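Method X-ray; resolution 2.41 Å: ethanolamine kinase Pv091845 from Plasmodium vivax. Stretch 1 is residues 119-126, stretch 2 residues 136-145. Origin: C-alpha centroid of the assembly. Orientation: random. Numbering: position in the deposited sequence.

Stretch 1, residues 119-126: GITNILIK
Stretch 2 (136-145) YLIRLYGPKT

The most unusual feature of this antiparallel pair lies where it frays: beyond the last regular rung, Gly 142 N still reaches Thr 121 O at 3.0 Å, but the N-H...O angle of 126° makes this a weak hydrogen bond. Glycine suits the position, because an ideal CB built on Gly 142 would lie 2.7 Å from Thr 121 O, a clash. Gly 142 itself is still extended, at -76/-170°; the chain turns at Pro 143, at -84/23°, while Thr 121, at -102/5°, precedes its own strand.

From this end onward, strand 122-126 and strand 136-141 run antiparallel, their directions 160° apart, with axes approaching to 4.6 Å. The register pairs Asn 122 with Tyr 141, Ile 123 with Leu 140, Leu 124 with Arg 139, Ile 125 with Ile 138 and Lys 126 with Leu 137, with CA-CA separations of 4.7 to 5.1 Å. Backbone angles are those of beta strands, such as -114/126° at Ile 123 and -106/129° at Ile 138.

Within the strands, two rungs carry the hydrogen bonds. Ile 123 N donates to Leu 140 O at 2.9 Å, and Leu 140 N returns the bond to Ile 123 O at 2.9 Å, both nearly linear. In the next such pair, Ile 125 N donates to Ile 138 O at 2.8 Å, and Ile 138 N donates to Ile 125 O over a short 2.6 Å. Two of these carbonyls also receive CA-H...O contacts from the intervening non-hydrogen-bonded pair: Leu 124 CA lies 3.4 Å from Ile 138 O. Arg 139 CA lies 3.5 Å from Ile 123 O.

Ile 123, Ile 125, Ile 138 and Leu 140 share one face of the sheet. Beta-branched isoleucine favors extended backbone, and these apolar side chains can pack without polar groups to satisfy. All four have chi1 in m; chi2 is t except at Ile 125, where 91° lies between wells. Ile 125 CB is 4.3 Å from Ile 138 CB, while Ile 125 CD1 reaches diagonally to Leu 140 CD1 at 3.7 Å.

The other face, bearing Asn 122, Leu 124, Lys 126, Leu 137, Arg 139 and Tyr 141, mixes polar and apolar chemistry. Leu 124 (m, t) brings CD2 to within 3.7 Å of Leu 137 CD2; Leu 137 is t, p. Leu 124 CD2 also lies 3.8 Å from Arg 139 CB and covers one face of the guanidinium, whose flat surface accepts an apolar neighbor. Arg 139, with chi1 to chi3 t, t, m and chi4 at -81°, leaves its edge for polar company: Asn 122 OD1 sits near that plane, 3.6 Å from Arg 139 NH2. Asn 122 has chi1 m and chi2 134°; Tyr 141 has chi1 m and chi2 -37°, and Tyr 141 CD1 lies 4.4 Å from Asn 122 ND2.

Past the strand, the CA-to-CB bond of Lys 144 points toward stretch 1, and with chi1 m and chi2 at 133°, between wells, Lys 144 CD lies 3.9 Å from Thr 121 CG2 (Thr 121 chi1 p). In all, the contact buries 681 Å².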

# COMPACT_ATOMS: atom_id res chain seq x y z
N GLY D 119 7.38 14.43 14.87
CA GLY D 119 6.35 14.17 13.86
C GLY D 119 6.97 13.73 12.54
O GLY D 119 7.98 12.99 12.52
N ILE D 120 6.35 14.16 11.43
CA ILE D 120 6.89 13.94 10.07
C ILE D 120 7.14 15.27 9.37
O ILE D 120 8.05 15.37 8.54
CB ILE D 120 6.02 12.98 9.15
CG1 ILE D 120 4.52 13.36 9.14
CG2 ILE D 120 6.28 11.46 9.49
CD1 ILE D 120 3.70 12.66 8.06
N THR D 121 6.35 16.28 9.71
CA THR D 121 6.47 17.59 9.06
C THR D 121 7.23 18.65 9.91
O THR D 121 7.33 19.82 9.53
CB THR D 121 5.08 18.10 8.60
OG1 THR D 121 4.21 18.29 9.74
CG2 THR D 121 4.45 17.10 7.62
N ASN D 122 7.75 18.21 11.06
CA ASN D 122 8.47 19.05 12.01
C ASN D 122 9.79 18.38 12.31
O ASN D 122 9.94 17.16 12.11
CB ASN D 122 7.68 19.17 13.32
CG ASN D 122 6.23 19.66 13.12
OD1 ASN D 122 5.29 19.10 13.71
ND2 ASN D 122 6.05 20.73 12.31
N ILE D 123 10.74 19.19 12.79
CA ILE D 123 11.98 18.68 13.39
C ILE D 123 11.98 19.05 14.87
O ILE D 123 11.81 20.23 15.21
CB ILE D 123 13.23 19.23 12.68
CG1 ILE D 123 13.07 19.03 11.17
CG2 ILE D 123 14.49 18.58 13.23
CD1 ILE D 123 13.93 19.97 10.27
N LEU D 124 12.16 18.04 15.73
CA LEU D 124 12.18 18.23 17.18
C LEU D 124 13.57 18.06 17.79
O LEU D 124 14.23 17.03 17.60
CB LEU D 124 11.20 17.29 17.89
CG LEU D 124 9.73 17.71 17.86
CD1 LEU D 124 8.84 16.60 18.41
CD2 LEU D 124 9.53 19.04 18.60
N ILE D 125 14.00 19.07 18.55
CA ILE D 125 15.32 19.04 19.15
C ILE D 125 15.22 19.32 20.64
O ILE D 125 14.80 20.42 21.05
CB ILE D 125 16.35 19.99 18.45
CG1 ILE D 125 16.31 19.84 16.92
CG2 ILE D 125 17.78 19.79 19.03
CD1 ILE D 125 15.32 20.79 16.21
N LYS D 126 15.62 18.30 21.40
CA LYS D 126 15.71 18.31 22.86
C LYS D 126 16.99 19.06 23.30
O LYS D 126 18.09 18.78 22.82
CB LYS D 126 15.73 16.85 23.36
CG LYS D 126 16.24 16.64 24.82
CD LYS D 126 16.13 15.16 25.22
CE LYS D 126 16.16 15.03 26.76
NZ LYS D 126 16.06 13.62 27.28
N TYR D 136 14.49 21.95 27.63
CA TYR D 136 13.62 22.66 26.68
C TYR D 136 13.50 21.84 25.40
O TYR D 136 14.15 20.81 25.26
CB TYR D 136 14.14 24.08 26.38
CG TYR D 136 14.38 24.92 27.63
CD1 TYR D 136 15.63 24.93 28.27
CD2 TYR D 136 13.35 25.68 28.18
CE1 TYR D 136 15.84 25.69 29.42
CE2 TYR D 136 13.55 26.44 29.34
CZ TYR D 136 14.79 26.43 29.95
OH TYR D 136 14.98 27.20 31.08
N LEU D 137 12.64 22.29 24.49
CA LEU D 137 12.40 21.60 23.22
C LEU D 137 12.35 22.63 22.10
O LEU D 137 11.66 23.67 22.23
CB LEU D 137 11.09 20.80 23.29
CG LEU D 137 10.70 19.85 22.15
CD1 LEU D 137 11.65 18.67 22.10
CD2 LEU D 137 9.26 19.35 22.32
N ILE D 138 13.09 22.37 21.02
CA ILE D 138 13.00 23.24 19.87
C ILE D 138 12.22 22.53 18.78
O ILE D 138 12.51 21.38 18.44
CB ILE D 138 14.38 23.71 19.34
CG1 ILE D 138 15.15 24.45 20.44
CG2 ILE D 138 14.21 24.62 18.13
CD1 ILE D 138 16.55 24.85 20.03
N ARG D 139 11.22 23.23 18.26
CA ARG D 139 10.42 22.72 17.18
C ARG D 139 10.62 23.62 15.97
O ARG D 139 10.35 24.83 16.02
CB ARG D 139 8.94 22.64 17.58
CG ARG D 139 8.06 21.92 16.58
CD ARG D 139 6.60 22.12 16.91
NE ARG D 139 6.21 21.46 18.15
CZ ARG D 139 5.92 20.16 18.27
NH1 ARG D 139 5.58 19.67 19.46
NH2 ARG D 139 5.96 19.33 17.21
N LEU D 140 11.11 23.01 14.90
CA LEU D 140 11.39 23.70 13.65
C LEU D 140 10.41 23.20 12.62
O LEU D 140 10.33 21.99 12.36
CB LEU D 140 12.84 23.47 13.22
CG LEU D 140 13.96 23.97 14.15
CD1 LEU D 140 15.29 23.51 13.64
CD2 LEU D 140 13.97 25.49 14.25
N TYR D 141 9.66 24.13 12.03
CA TYR D 141 8.63 23.78 11.06
C TYR D 141 9.21 23.40 9.70
O TYR D 141 10.29 23.89 9.32
CB TYR D 141 7.63 24.94 10.88
CG TYR D 141 7.13 25.62 12.15
CD1 TYR D 141 6.89 24.88 13.32
CD2 TYR D 141 6.87 27.00 12.17
CE1 TYR D 141 6.43 25.49 14.47
CE2 TYR D 141 6.41 27.63 13.31
CZ TYR D 141 6.18 26.87 14.46
OH TYR D 141 5.72 27.48 15.61
N GLY D 142 8.50 22.53 8.96
CA GLY D 142 8.86 22.21 7.57
C GLY D 142 8.49 23.30 6.56
O GLY D 142 8.14 24.43 6.95
N PRO D 143 8.59 23.00 5.25
CA PRO D 143 8.13 23.91 4.18
C PRO D 143 6.61 23.77 3.88
O PRO D 143 6.14 24.10 2.78
CB PRO D 143 8.96 23.48 2.95
CG PRO D 143 9.84 22.30 3.44
CD PRO D 143 9.21 21.78 4.70
N LYS D 144 5.87 23.26 4.86
CA LYS D 144 4.42 23.07 4.76
C LYS D 144 3.80 23.82 5.94
O LYS D 144 3.31 23.22 6.90
CB LYS D 144 4.10 21.57 4.81
CG LYS D 144 5.01 20.68 3.90
CD LYS D 144 5.53 19.45 4.67
CE LYS D 144 6.35 18.49 3.79
NZ LYS D 144 7.29 17.59 4.76
N THR D 145 3.85 25.15 5.85
CA THR D 145 3.67 26.04 7.01
C THR D 145 2.38 26.90 6.95
O THR D 145 1.95 27.45 7.98
CB THR D 145 4.95 26.96 7.23
OG1 THR D 145 4.89 27.61 8.54
CG2 THR D 145 5.10 28.01 6.09